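Local coordinates for protein heme oxygenase (PDB 5KZL) that binds heme and, as a heme oxygenase, catalyses its oxidative breakdown to biliverdin, carbon monoxide and free iron, at residues T12-G17 against H128-Y133; E16-E21 against Q200-N205. The protein carries 1 engineered substitution. All coordinates share one frame; numbering follows the deposited sequence.

Contact 1: T12-G17 against H128-Y133; sequences TILREG and HSYVRY. With HEM (protoporphyrin IX containing Fe), chain B.
Leu-14 and a heme methyl sandwich the Tyr-130 ring. Over one face lies Leu-14 CB, a CH-pi contact 3.8 Å from the ring centroid and 16° off the normal, with CD1 of the same leucine 3.6 Å from Tyr-130 CG; the opposite face carries heme CMA, set toward the rim. At the ring edge, in its plane, sits heme O1A, the acceptor of the Tyr-130 hydroxyl at 2.7 Å from OH to O1A. The side chains of Leu-14 and Tyr-130 run past one another in opposite senses, with CD1 over CG and CB nearer CZ. Arg-15 grips the same propionate: the carboxylate carbon CGA lies at the edge of the guanidinium, in its plane, NH1 bonding O2A at 3.0 Å, while NE adds weak bonds to both oxygens. Its chain extends to CD with CG anti to the backbone N (chi1 174°), then bends at chi3 (-74°) to bring the guanidinium round to the carboxylate. The next residue after Tyr-130, Val-131, brings its O to 3.5 Å from heme CHB. This is the propionate end of the heme pocket of the all-helical heme oxygenase fold, where helices 10-17 and 125-151 meet beside the cofactor.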
ATOM      1  N   THR A  12      15.902  -1.476  -8.929  1.00  9.69           N
ATOM      2  CA  THR A  12      16.801  -2.530  -8.428  1.00  9.07           C
ATOM      3  C   THR A  12      17.237  -2.219  -6.968  1.00 10.93           C
ATOM      4  O   THR A  12      17.240  -3.114  -6.125  1.00 10.41           O
ATOM      5  CB  THR A  12      17.979  -2.682  -9.410  1.00 14.43           C
ATOM      6  OG1 THR A  12      17.462  -3.185 -10.648  1.00 12.61           O
ATOM      7  CG2 THR A  12      19.075  -3.614  -8.904  1.00 12.73           C
ATOM      8  N   ILE A  13      17.605  -0.957  -6.691  1.00  8.47           N
ATOM      9  CA  ILE A  13      18.027  -0.487  -5.354  1.00  9.44           C
ATOM     10  C   ILE A  13      16.942  -0.793  -4.316  1.00 13.63           C
ATOM     11  O   ILE A  13      17.232  -1.301  -3.229  1.00 12.65           O
ATOM     12  CB  ILE A  13      18.418   1.025  -5.388  1.00 12.92           C
ATOM     13  CG1 ILE A  13      19.809   1.204  -6.027  1.00 13.49           C
ATOM     14  CG2 ILE A  13      18.386   1.659  -3.975  1.00 14.02           C
ATOM     15  CD1 ILE A  13      20.083   2.587  -6.557  1.00 18.94           C
ATOM     16  N   LEU A  14      15.688  -0.475  -4.661  1.00 10.88           N
ATOM     17  CA  LEU A  14      14.553  -0.712  -3.781  1.00  9.48           C
ATOM     18  C   LEU A  14      14.272  -2.194  -3.617  1.00 12.01           C
ATOM     19  O   LEU A  14      14.049  -2.627  -2.501  1.00 12.05           O
ATOM     20  CB  LEU A  14      13.303   0.037  -4.285  1.00  9.16           C
ATOM     21  CG  LEU A  14      13.404   1.561  -4.305  1.00 13.00           C
ATOM     22  CD1 LEU A  14      12.094   2.199  -4.813  1.00 13.02           C
ATOM     23  CD2 LEU A  14      13.761   2.102  -2.929  1.00 17.12           C
ATOM     24  N   ARG A  15      14.314  -2.982  -4.712  1.00  7.92           N
ATOM     25  CA  ARG A  15      14.063  -4.427  -4.636  1.00  7.24           C
ATOM     26  C   ARG A  15      15.108  -5.136  -3.751  1.00 11.78           C
ATOM     27  O   ARG A  15      14.745  -5.884  -2.836  1.00 12.76           O
ATOM     28  CB  ARG A  15      14.022  -5.033  -6.057  1.00  4.49           C
ATOM     29  CG  ARG A  15      13.902  -6.547  -6.094  1.00  4.56           C
ATOM     30  CD  ARG A  15      13.790  -7.081  -7.508  1.00 12.10           C
ATOM     31  NE  ARG A  15      12.467  -6.809  -8.074  1.00 14.82           N
ATOM     32  CZ  ARG A  15      12.097  -7.131  -9.309  1.00 23.53           C
ATOM     33  NH1 ARG A  15      10.869  -6.854  -9.733  1.00 13.53           N
ATOM     34  NH2 ARG A  15      12.958  -7.709 -10.139  1.00 15.16           N
ATOM     35  N   GLU A  16      16.398  -4.916  -4.050  1.00  9.75           N
ATOM     36  CA  GLU A  16      17.507  -5.524  -3.310  1.00 10.31           C
ATOM     37  C   GLU A  16      17.593  -4.978  -1.887  1.00 16.21           C
ATOM     38  O   GLU A  16      17.826  -5.748  -0.956  1.00 18.05           O
ATOM     39  CB  GLU A  16      18.835  -5.322  -4.051  1.00 11.21           C
ATOM     40  CG  GLU A  16      18.898  -6.043  -5.397  1.00 12.77           C
ATOM     41  CD  GLU A  16      20.132  -5.758  -6.245  1.00 29.23           C
ATOM     42  OE1 GLU A  16      20.838  -4.758  -5.982  1.00 20.68           O
ATOM     43  OE2 GLU A  16      20.361  -6.515  -7.216  1.00 25.33           O
ATOM     44  N   GLY A  17      17.398  -3.671  -1.725  1.00 11.57           N
ATOM     45  CA  GLY A  17      17.486  -3.027  -0.419  1.00 10.67           C
ATOM     46  C   GLY A  17      16.363  -3.319   0.560  1.00 14.67           C
ATOM     47  O   GLY A  17      16.536  -3.084   1.759  1.00 15.37           O
ATOM     48  N   HIS A 128       6.665   5.495  -0.701  1.00  5.91           N
ATOM     49  CA  HIS A 128       5.314   5.159  -0.286  1.00  4.88           C
ATOM     50  C   HIS A 128       4.540   4.488  -1.426  1.00  8.90           C
ATOM     51  O   HIS A 128       3.930   3.435  -1.215  1.00  8.06           O
ATOM     52  CB  HIS A 128       4.648   6.427   0.254  1.00  5.39           C
ATOM     53  CG  HIS A 128       5.198   6.829   1.594  1.00  7.72           C
ATOM     54  ND1 HIS A 128       4.528   6.539   2.761  1.00  9.47           N
ATOM     55  CD2 HIS A 128       6.379   7.420   1.906  1.00  8.56           C
ATOM     56  CE1 HIS A 128       5.278   7.014   3.744  1.00  7.86           C
ATOM     57  NE2 HIS A 128       6.416   7.534   3.282  1.00  7.90           N
ATOM     58  N   SER A 129       4.610   5.081  -2.637  1.00  4.87           N
ATOM     59  CA  SER A 129       4.056   4.520  -3.868  1.00  4.40           C
ATOM     60  C   SER A 129       4.668   3.103  -4.109  1.00  7.35           C
ATOM     61  O   SER A 129       3.922   2.143  -4.255  1.00  5.78           O
ATOM     62  CB  SER A 129       4.373   5.434  -5.044  1.00  7.23           C
ATOM     63  OG  SER A 129       4.063   4.744  -6.239  1.00  9.05           O
ATOM     64  N   TYR A 130       6.005   2.969  -4.087  1.00  5.28           N
ATOM     65  CA  TYR A 130       6.677   1.675  -4.274  1.00  4.92           C
ATOM     66  C   TYR A 130       6.211   0.598  -3.281  1.00  7.54           C
ATOM     67  O   TYR A 130       5.750  -0.468  -3.697  1.00  7.63           O
ATOM     68  CB  TYR A 130       8.229   1.827  -4.219  1.00  6.36           C
ATOM     69  CG  TYR A 130       8.960   0.494  -4.137  1.00  7.88           C
ATOM     70  CD1 TYR A 130       9.171  -0.281  -5.275  1.00  9.75           C
ATOM     71  CD2 TYR A 130       9.430   0.006  -2.920  1.00  8.94           C
ATOM     72  CE1 TYR A 130       9.816  -1.523  -5.199  1.00  7.33           C
ATOM     73  CE2 TYR A 130      10.041  -1.250  -2.828  1.00  9.34           C
ATOM     74  CZ  TYR A 130      10.275  -1.988  -3.977  1.00 14.75           C
ATOM     75  OH  TYR A 130      10.883  -3.224  -3.883  1.00 13.39           O
ATOM     76  N   VAL A 131       6.386   0.852  -1.979  1.00  4.85           N
ATOM     77  CA  VAL A 131       6.109  -0.129  -0.932  1.00  4.17           C
ATOM     78  C   VAL A 131       4.670  -0.576  -0.971  1.00  6.31           C
ATOM     79  O   VAL A 131       4.428  -1.773  -1.022  1.00  7.08           O
ATOM     80  CB  VAL A 131       6.558   0.320   0.485  1.00  6.57           C
ATOM     81  CG1 VAL A 131       6.200  -0.737   1.519  1.00  5.71           C
ATOM     82  CG2 VAL A 131       8.059   0.590   0.515  1.00  6.05           C
ATOM     83  N   ARG A 132       3.726   0.365  -0.969  1.00  4.52           N
ATOM     84  CA  ARG A 132       2.315   0.003  -1.041  1.00  4.09           C
ATOM     85  C   ARG A 132       1.839  -0.389  -2.475  1.00  7.30           C
ATOM     86  O   ARG A 132       1.433  -1.530  -2.654  1.00  6.19           O
ATOM     87  CB  ARG A 132       1.401   1.088  -0.408  1.00  4.28           C
ATOM     88  CG  ARG A 132       1.421   1.123   1.152  1.00  5.37           C
ATOM     89  CD  ARG A 132       1.313  -0.229   1.912  1.00 11.11           C
ATOM     90  NE  ARG A 132       0.295  -1.140   1.367  1.00 10.31           N
ATOM     91  CZ  ARG A 132       0.079  -2.399   1.747  1.00 15.15           C
ATOM     92  NH1 ARG A 132       0.781  -2.934   2.747  1.00  7.84           N
ATOM     93  NH2 ARG A 132      -0.830  -3.139   1.123  1.00  5.63           N
ATOM     94  N   TYR A 133       1.847   0.522  -3.468  1.00  5.04           N
ATOM     95  CA  TYR A 133       1.263   0.178  -4.786  1.00  5.37           C
ATOM     96  C   TYR A 133       1.962  -0.902  -5.554  1.00  9.02           C
ATOM     97  O   TYR A 133       1.271  -1.746  -6.128  1.00  7.59           O
ATOM     98  CB  TYR A 133       1.132   1.393  -5.688  1.00  6.49           C
ATOM     99  CG  TYR A 133       0.257   2.500  -5.155  1.00  8.08           C
ATOM    100  CD1 TYR A 133      -0.992   2.225  -4.589  1.00  8.86           C
ATOM    101  CD2 TYR A 133       0.627   3.830  -5.303  1.00  9.33           C
ATOM    102  CE1 TYR A 133      -1.819   3.252  -4.133  1.00 10.34           C
ATOM    103  CE2 TYR A 133      -0.196   4.865  -4.866  1.00  9.66           C
ATOM    104  CZ  TYR A 133      -1.417   4.571  -4.284  1.00 14.09           C
ATOM    105  OH  TYR A 133      -2.196   5.601  -3.835  1.00 12.57           O
TER
HETATM  106  CHA HEM B 301       6.294  -8.167  -4.182  0.50  7.70           C
HETATM  107  CHB HEM B 301       5.341  -5.120  -0.675  0.50  7.40           C
HETATM  108  CHC HEM B 301       3.370  -8.719   1.776  0.50  7.47           C
HETATM  109  CHD HEM B 301       3.536 -11.405  -2.044  0.50  7.82           C
HETATM  110  C1A HEM B 301       6.191  -7.040  -3.441  0.50  7.25           C
HETATM  111  C2A HEM B 301       6.788  -5.790  -3.810  0.50  7.66           C
HETATM  112  C3A HEM B 301       6.539  -4.951  -2.809  0.50  7.59           C
HETATM  113  C4A HEM B 301       5.789  -5.635  -1.852  0.50  7.05           C
HETATM  114  CMA HEM B 301       6.919  -3.525  -2.720  0.50  8.90           C
HETATM  115  CAA HEM B 301       7.545  -5.468  -5.075  0.50  9.05           C
HETATM  116  CBA HEM B 301       9.008  -5.964  -5.047  0.50 10.37           C
HETATM  117  CGA HEM B 301       9.729  -5.478  -6.235  0.50 11.54           C
HETATM  118  O1A HEM B 301      10.669  -4.754  -6.120  0.50 12.80           O
HETATM  119  O2A HEM B 301       9.328  -5.831  -7.332  0.50 12.46           O
HETATM  120  C1B HEM B 301       4.728  -5.839   0.337  0.50  6.98           C
HETATM  121  C2B HEM B 301       4.411  -5.287   1.645  0.50  7.10           C
HETATM  122  C3B HEM B 301       3.862  -6.319   2.315  0.50  7.33           C
HETATM  123  C4B HEM B 301       3.860  -7.483   1.417  0.50  6.92           C
HETATM  124  CMB HEM B 301       4.597  -3.892   2.137  0.50  8.75           C
HETATM  125  CAB HEM B 301       3.366  -6.389   3.632  0.50  8.42           C
HETATM  126  CBB HEM B 301       3.683  -5.440   4.354  0.50 15.73           C
HETATM  127  C1C HEM B 301       3.082  -9.742   0.946  0.50  6.81           C
HETATM  128  C2C HEM B 301       2.199 -10.826   1.210  0.50  7.42           C
HETATM  129  C3C HEM B 301       2.251 -11.581   0.098  0.50  7.49           C
HETATM  130  C4C HEM B 301       3.131 -10.940  -0.845  0.50  7.13           C
HETATM  131  CMC HEM B 301       1.378 -11.057   2.478  0.50  8.85           C
HETATM  132  CAC HEM B 301       1.519 -12.814  -0.078  0.50  8.40           C
HETATM  133  CBC HEM B 301       1.293 -13.270  -1.241  0.50 10.37           C
HETATM  134  C1D HEM B 301       4.403 -10.772  -2.910  0.50  7.39           C
HETATM  135  C2D HEM B 301       4.855 -11.379  -4.188  0.50  7.80           C
HETATM  136  C3D HEM B 301       5.584 -10.469  -4.783  0.50  7.86           C
HETATM  137  C4D HEM B 301       5.610  -9.313  -3.875  0.50  7.35           C
HETATM  138  CMD HEM B 301       4.484 -12.720  -4.718  0.50  9.42           C
HETATM  139  CAD HEM B 301       6.294 -10.638  -6.098  0.50  8.90           C
HETATM  140  CBD HEM B 301       5.401 -10.565  -7.280  0.50  9.98           C
HETATM  141  CGD HEM B 301       6.128 -10.711  -8.578  0.50 11.10           C
HETATM  142  O1D HEM B 301       7.290 -10.576  -8.646  0.50 11.65           O
HETATM  143  O2D HEM B 301       5.475 -10.951  -9.547  0.50 12.02           O
HETATM  144  NA  HEM B 301       5.637  -6.874  -2.235  0.50  7.11           N
HETATM  145  NB  HEM B 301       4.408  -7.087   0.351  0.50  6.63           N
HETATM  146  NC  HEM B 301       3.598  -9.875  -0.256  0.50  6.87           N
HETATM  147  ND  HEM B 301       4.882  -9.552  -2.799  0.50  7.03           N
HETATM  148 FE   HEM B 301       4.657  -8.378  -1.267  0.50  6.93          FE
HETATM  149  O   HOH W   1       2.631  -7.741  -2.091  1.00 13.57           O

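Contact 2: E16-E21 against Q200-N205; sequences EGTSEE and QVFLLN. With HEM (protoporphyrin IX containing Fe), chain B.
Phe-202 wedges between Thr-18, Glu-21 and the heme, joining the N-terminal helices of the all-helical heme oxygenase fold to helix 188-210 at the wall of the heme pocket. Its CB starts against Glu-21 CB, 3.6 Å away, where the two backbones come closest, and CG still lies against that same Glu-21 carbon. Beyond CG the ring divides its neighbours. Along one side, CD2 passes from Glu-21 CB toward Thr-18, and Phe-202 CE2 comes to 3.5 Å from Thr-18 CB, with Thr-18 OG1 and CG2 slightly farther off. Along the other, CD1 faces Glu-21 O and the heme methyl CMB. Phe-202 CE1 presses on heme CMB at 3.4 Å, the nearest approach of this segment to the cofactor. The tip, Phe-202 CZ, ends 4.0 Å from heme CHB, a meso carbon. Over one face of the ring, toward its rim, stands Thr-18 O, 4.3 Å above the plane. The side chains of Thr-18 and Phe-202 cross at about a right angle, and the contact between them is van der Waals packing. Thr-18, between helices 10-17 and 19-24, turns its hydroxyl back to Leu-14 O. Of the Glu-21 side chain, CB does the touching: the chain bends at chi2 (74°), which takes the carboxylate away from the ring to a salt bridge with Lys-199. Nearby, Ser-19 OG donates to Glu-16 O. One turn beyond Val-201, Asn-205 ND2 bonds Val-201 O at 2.9 Å from above its carbonyl plane, and that oxygen also accepts Asn-205 N.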
ATOM      1  N   GLU A  16      16.398  -4.916  -4.050  1.00  9.75           N
ATOM      2  CA  GLU A  16      17.507  -5.524  -3.310  1.00 10.31           C
ATOM      3  C   GLU A  16      17.593  -4.978  -1.887  1.00 16.21           C
ATOM      4  O   GLU A  16      17.826  -5.748  -0.956  1.00 18.05           O
ATOM      5  CB  GLU A  16      18.835  -5.322  -4.051  1.00 11.21           C
ATOM      6  CG  GLU A  16      18.898  -6.043  -5.397  1.00 12.77           C
ATOM      7  CD  GLU A  16      20.132  -5.758  -6.245  1.00 29.23           C
ATOM      8  OE1 GLU A  16      20.838  -4.758  -5.982  1.00 20.68           O
ATOM      9  OE2 GLU A  16      20.361  -6.515  -7.216  1.00 25.33           O
ATOM     10  N   GLY A  17      17.398  -3.671  -1.725  1.00 11.57           N
ATOM     11  CA  GLY A  17      17.486  -3.027  -0.419  1.00 10.67           C
ATOM     12  C   GLY A  17      16.363  -3.319   0.560  1.00 14.67           C
ATOM     13  O   GLY A  17      16.536  -3.084   1.759  1.00 15.37           O
ATOM     14  N   THR A  18      15.189  -3.798   0.090  1.00 11.04           N
ATOM     15  CA  THR A  18      14.077  -4.021   1.028  1.00 10.91           C
ATOM     16  C   THR A  18      13.638  -5.494   1.137  1.00 17.29           C
ATOM     17  O   THR A  18      12.599  -5.766   1.739  1.00 16.14           O
ATOM     18  CB  THR A  18      12.874  -3.093   0.733  1.00 16.92           C
ATOM     19  OG1 THR A  18      12.314  -3.407  -0.545  1.00 15.04           O
ATOM     20  CG2 THR A  18      13.218  -1.611   0.851  1.00 14.61           C
ATOM     21  N   SER A  19      14.452  -6.440   0.608  1.00 17.01           N
ATOM     22  CA  SER A  19      14.158  -7.880   0.656  1.00 17.87           C
ATOM     23  C   SER A  19      13.956  -8.389   2.087  1.00 22.11           C
ATOM     24  O   SER A  19      13.030  -9.159   2.323  1.00 22.09           O
ATOM     25  CB  SER A  19      15.263  -8.671  -0.035  1.00 22.77           C
ATOM     26  OG  SER A  19      16.530  -8.335   0.506  1.00 32.44           O
ATOM     27  N   GLU A  20      14.791  -7.940   3.049  1.00 17.87           N
ATOM     28  CA  GLU A  20      14.647  -8.376   4.446  1.00 18.33           C
ATOM     29  C   GLU A  20      13.419  -7.783   5.143  1.00 21.08           C
ATOM     30  O   GLU A  20      12.784  -8.475   5.937  1.00 19.99           O
ATOM     31  CB  GLU A  20      15.931  -8.101   5.251  1.00 19.92           C
ATOM     32  CG  GLU A  20      17.079  -9.022   4.859  1.00 33.33           C
ATOM     33  CD  GLU A  20      18.486  -8.553   5.182  1.00 61.90           C
ATOM     34  OE1 GLU A  20      18.671  -7.824   6.184  1.00 50.46           O
ATOM     35  OE2 GLU A  20      19.414  -8.951   4.441  1.00 62.62           O
ATOM     36  N   GLU A  21      13.080  -6.505   4.841  1.00 16.99           N
ATOM     37  CA  GLU A  21      11.953  -5.784   5.432  1.00 16.62           C
ATOM     38  C   GLU A  21      10.624  -6.418   5.030  1.00 21.41           C
ATOM     39  O   GLU A  21       9.696  -6.447   5.845  1.00 22.01           O
ATOM     40  CB  GLU A  21      11.985  -4.284   5.040  1.00 17.45           C
ATOM     41  CG  GLU A  21      13.069  -3.456   5.719  1.00 16.67           C
ATOM     42  CD  GLU A  21      14.501  -3.645   5.255  1.00 22.11           C
ATOM     43  OE1 GLU A  21      14.718  -4.306   4.216  1.00 19.10           O
ATOM     44  OE2 GLU A  21      15.418  -3.165   5.957  1.00 23.19           O
ATOM     45  N   GLN A 200      11.357   2.547   6.193  1.00  8.48           N
ATOM     46  CA  GLN A 200      10.486   3.159   7.199  1.00  9.64           C
ATOM     47  C   GLN A 200       9.032   2.772   6.920  1.00 10.22           C
ATOM     48  O   GLN A 200       8.295   2.434   7.853  1.00  9.54           O
ATOM     49  CB  GLN A 200      10.614   4.696   7.139  1.00 11.85           C
ATOM     50  CG  GLN A 200      11.390   5.330   8.274  1.00 34.53           C
ATOM     51  CD  GLN A 200      10.834   4.982   9.622  1.00 38.94           C
ATOM     52  OE1 GLN A 200       9.777   5.460  10.071  1.00 39.47           O
ATOM     53  NE2 GLN A 200      11.526   4.096  10.262  1.00 14.83           N
ATOM     54  N   VAL A 201       8.635   2.793   5.644  1.00  7.80           N
ATOM     55  CA  VAL A 201       7.262   2.423   5.236  1.00  6.71           C
ATOM     56  C   VAL A 201       7.009   0.962   5.611  1.00  9.48           C
ATOM     57  O   VAL A 201       5.956   0.685   6.183  1.00  7.12           O
ATOM     58  CB  VAL A 201       6.936   2.701   3.738  1.00 10.72           C
ATOM     59  CG1 VAL A 201       5.478   2.365   3.421  1.00  9.61           C
ATOM     60  CG2 VAL A 201       7.222   4.149   3.372  1.00 10.38           C
ATOM     61  N   PHE A 202       7.961   0.038   5.318  1.00  7.56           N
ATOM     62  CA  PHE A 202       7.774  -1.367   5.705  1.00  6.34           C
ATOM     63  C   PHE A 202       7.553  -1.459   7.211  1.00 11.41           C
ATOM     64  O   PHE A 202       6.654  -2.176   7.647  1.00  8.43           O
ATOM     65  CB  PHE A 202       8.960  -2.270   5.289  1.00  7.69           C
ATOM     66  CG  PHE A 202       8.840  -2.842   3.894  1.00  8.36           C
ATOM     67  CD1 PHE A 202       8.032  -3.950   3.640  1.00 10.81           C
ATOM     68  CD2 PHE A 202       9.556  -2.291   2.836  1.00 10.75           C
ATOM     69  CE1 PHE A 202       7.909  -4.464   2.339  1.00 11.54           C
ATOM     70  CE2 PHE A 202       9.441  -2.807   1.543  1.00 12.61           C
ATOM     71  CZ  PHE A 202       8.609  -3.875   1.294  1.00 10.59           C
ATOM     72  N   LEU A 203       8.338  -0.684   7.999  1.00  8.57           N
ATOM     73  CA  LEU A 203       8.192  -0.685   9.462  1.00  9.08           C
ATOM     74  C   LEU A 203       6.812  -0.174   9.894  1.00 10.47           C
ATOM     75  O   LEU A 203       6.214  -0.726  10.838  1.00  9.88           O
ATOM     76  CB  LEU A 203       9.288   0.187  10.094  1.00 11.25           C
ATOM     77  CG  LEU A 203       9.493  -0.043  11.596  1.00 19.34           C
ATOM     78  CD1 LEU A 203      10.230  -1.400  11.865  1.00 21.62           C
ATOM     79  CD2 LEU A 203      10.261   1.112  12.217  1.00 23.28           C
ATOM     80  N   LEU A 204       6.297   0.860   9.194  1.00  7.66           N
ATOM     81  CA  LEU A 204       4.980   1.428   9.544  1.00  7.56           C
ATOM     82  C   LEU A 204       3.872   0.422   9.250  1.00 10.04           C
ATOM     83  O   LEU A 204       2.935   0.321  10.034  1.00  9.27           O
ATOM     84  CB  LEU A 204       4.738   2.770   8.849  1.00  7.78           C
ATOM     85  CG  LEU A 204       5.605   3.955   9.388  1.00  9.59           C
ATOM     86  CD1 LEU A 204       5.678   5.075   8.363  1.00  9.37           C
ATOM     87  CD2 LEU A 204       5.032   4.513  10.661  1.00 11.54           C
ATOM     88  N   ASN A 205       4.043  -0.388   8.185  1.00  5.78           N
ATOM     89  CA  ASN A 205       3.101  -1.468   7.869  1.00  6.17           C
ATOM     90  C   ASN A 205       3.163  -2.564   8.921  1.00  9.16           C
ATOM     91  O   ASN A 205       2.116  -3.045   9.337  1.00  7.77           O
ATOM     92  CB  ASN A 205       3.367  -2.032   6.468  1.00  6.96           C
ATOM     93  CG  ASN A 205       2.707  -1.170   5.434  1.00 14.05           C
ATOM     94  OD1 ASN A 205       1.531  -1.359   5.127  1.00 10.75           O
ATOM     95  ND2 ASN A 205       3.372  -0.085   5.032  1.00  5.84           N
TER
HETATM   96  CHA HEM B 301       6.294  -8.167  -4.182  0.50  7.70           C
HETATM   97  CHB HEM B 301       5.341  -5.120  -0.675  0.50  7.40           C
HETATM   98  CHC HEM B 301       3.370  -8.719   1.776  0.50  7.47           C
HETATM   99  CHD HEM B 301       3.536 -11.405  -2.044  0.50  7.82           C
HETATM  100  C1A HEM B 301       6.191  -7.040  -3.441  0.50  7.25           C
HETATM  101  C2A HEM B 301       6.788  -5.790  -3.810  0.50  7.66           C
HETATM  102  C3A HEM B 301       6.539  -4.951  -2.809  0.50  7.59           C
HETATM  103  C4A HEM B 301       5.789  -5.635  -1.852  0.50  7.05           C
HETATM  104  CMA HEM B 301       6.919  -3.525  -2.720  0.50  8.90           C
HETATM  105  CAA HEM B 301       7.545  -5.468  -5.075  0.50  9.05           C
HETATM  106  CBA HEM B 301       9.008  -5.964  -5.047  0.50 10.37           C
HETATM  107  CGA HEM B 301       9.729  -5.478  -6.235  0.50 11.54           C
HETATM  108  O1A HEM B 301      10.669  -4.754  -6.120  0.50 12.80           O
HETATM  109  O2A HEM B 301       9.328  -5.831  -7.332  0.50 12.46           O
HETATM  110  C1B HEM B 301       4.728  -5.839   0.337  0.50  6.98           C
HETATM  111  C2B HEM B 301       4.411  -5.287   1.645  0.50  7.10           C
HETATM  112  C3B HEM B 301       3.862  -6.319   2.315  0.50  7.33           C
HETATM  113  C4B HEM B 301       3.860  -7.483   1.417  0.50  6.92           C
HETATM  114  CMB HEM B 301       4.597  -3.892   2.137  0.50  8.75           C
HETATM  115  CAB HEM B 301       3.366  -6.389   3.632  0.50  8.42           C
HETATM  116  CBB HEM B 301       3.683  -5.440   4.354  0.50 15.73           C
HETATM  117  C1C HEM B 301       3.082  -9.742   0.946  0.50  6.81           C
HETATM  118  C2C HEM B 301       2.199 -10.826   1.210  0.50  7.42           C
HETATM  119  C3C HEM B 301       2.251 -11.581   0.098  0.50  7.49           C
HETATM  120  C4C HEM B 301       3.131 -10.940  -0.845  0.50  7.13           C
HETATM  121  CMC HEM B 301       1.378 -11.057   2.478  0.50  8.85           C
HETATM  122  CAC HEM B 301       1.519 -12.814  -0.078  0.50  8.40           C
HETATM  123  CBC HEM B 301       1.293 -13.270  -1.241  0.50 10.37           C
HETATM  124  C1D HEM B 301       4.403 -10.772  -2.910  0.50  7.39           C
HETATM  125  C2D HEM B 301       4.855 -11.379  -4.188  0.50  7.80           C
HETATM  126  C3D HEM B 301       5.584 -10.469  -4.783  0.50  7.86           C
HETATM  127  C4D HEM B 301       5.610  -9.313  -3.875  0.50  7.35           C
HETATM  128  CMD HEM B 301       4.484 -12.720  -4.718  0.50  9.42           C
HETATM  129  CAD HEM B 301       6.294 -10.638  -6.098  0.50  8.90           C
HETATM  130  CBD HEM B 301       5.401 -10.565  -7.280  0.50  9.98           C
HETATM  131  CGD HEM B 301       6.128 -10.711  -8.578  0.50 11.10           C
HETATM  132  O1D HEM B 301       7.290 -10.576  -8.646  0.50 11.65           O
HETATM  133  O2D HEM B 301       5.475 -10.951  -9.547  0.50 12.02           O
HETATM  134  NA  HEM B 301       5.637  -6.874  -2.235  0.50  7.11           N
HETATM  135  NB  HEM B 301       4.408  -7.087   0.351  0.50  6.63           N
HETATM  136  NC  HEM B 301       3.598  -9.875  -0.256  0.50  6.87           N
HETATM  137  ND  HEM B 301       4.882  -9.552  -2.799  0.50  7.03           N
HETATM  138 FE   HEM B 301       4.657  -8.378  -1.267  0.50  6.93          FE
HETATM  139  O   HOH W   1       2.631  -7.741  -2.091  1.00 13.57           O

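How the contacts relate
Both contacts are buried, both draw on helix 10-17, and they share Glu-16 and Gly-17; their centres lie about 8 Å apart beside the same heme. Each has one less buried member, exposed Arg-15 in contact 1 and partly exposed Glu-21 in contact 2. Between their segments both are nonpolar; contact 1 adds hydrogen bonds from Arg-15 and Tyr-130 to a propionate, while contact 2 meets the heme through carbon alone. The second segments also touch: Arg-132 NH1 is 3.0 Å from Asn-205 OD1, a probable hydrogen bond, and Val-131 packs on Val-201. Thr-18 OG1 lies 3.6 Å from Tyr-130 OH in packing, which joins the two contacts directly.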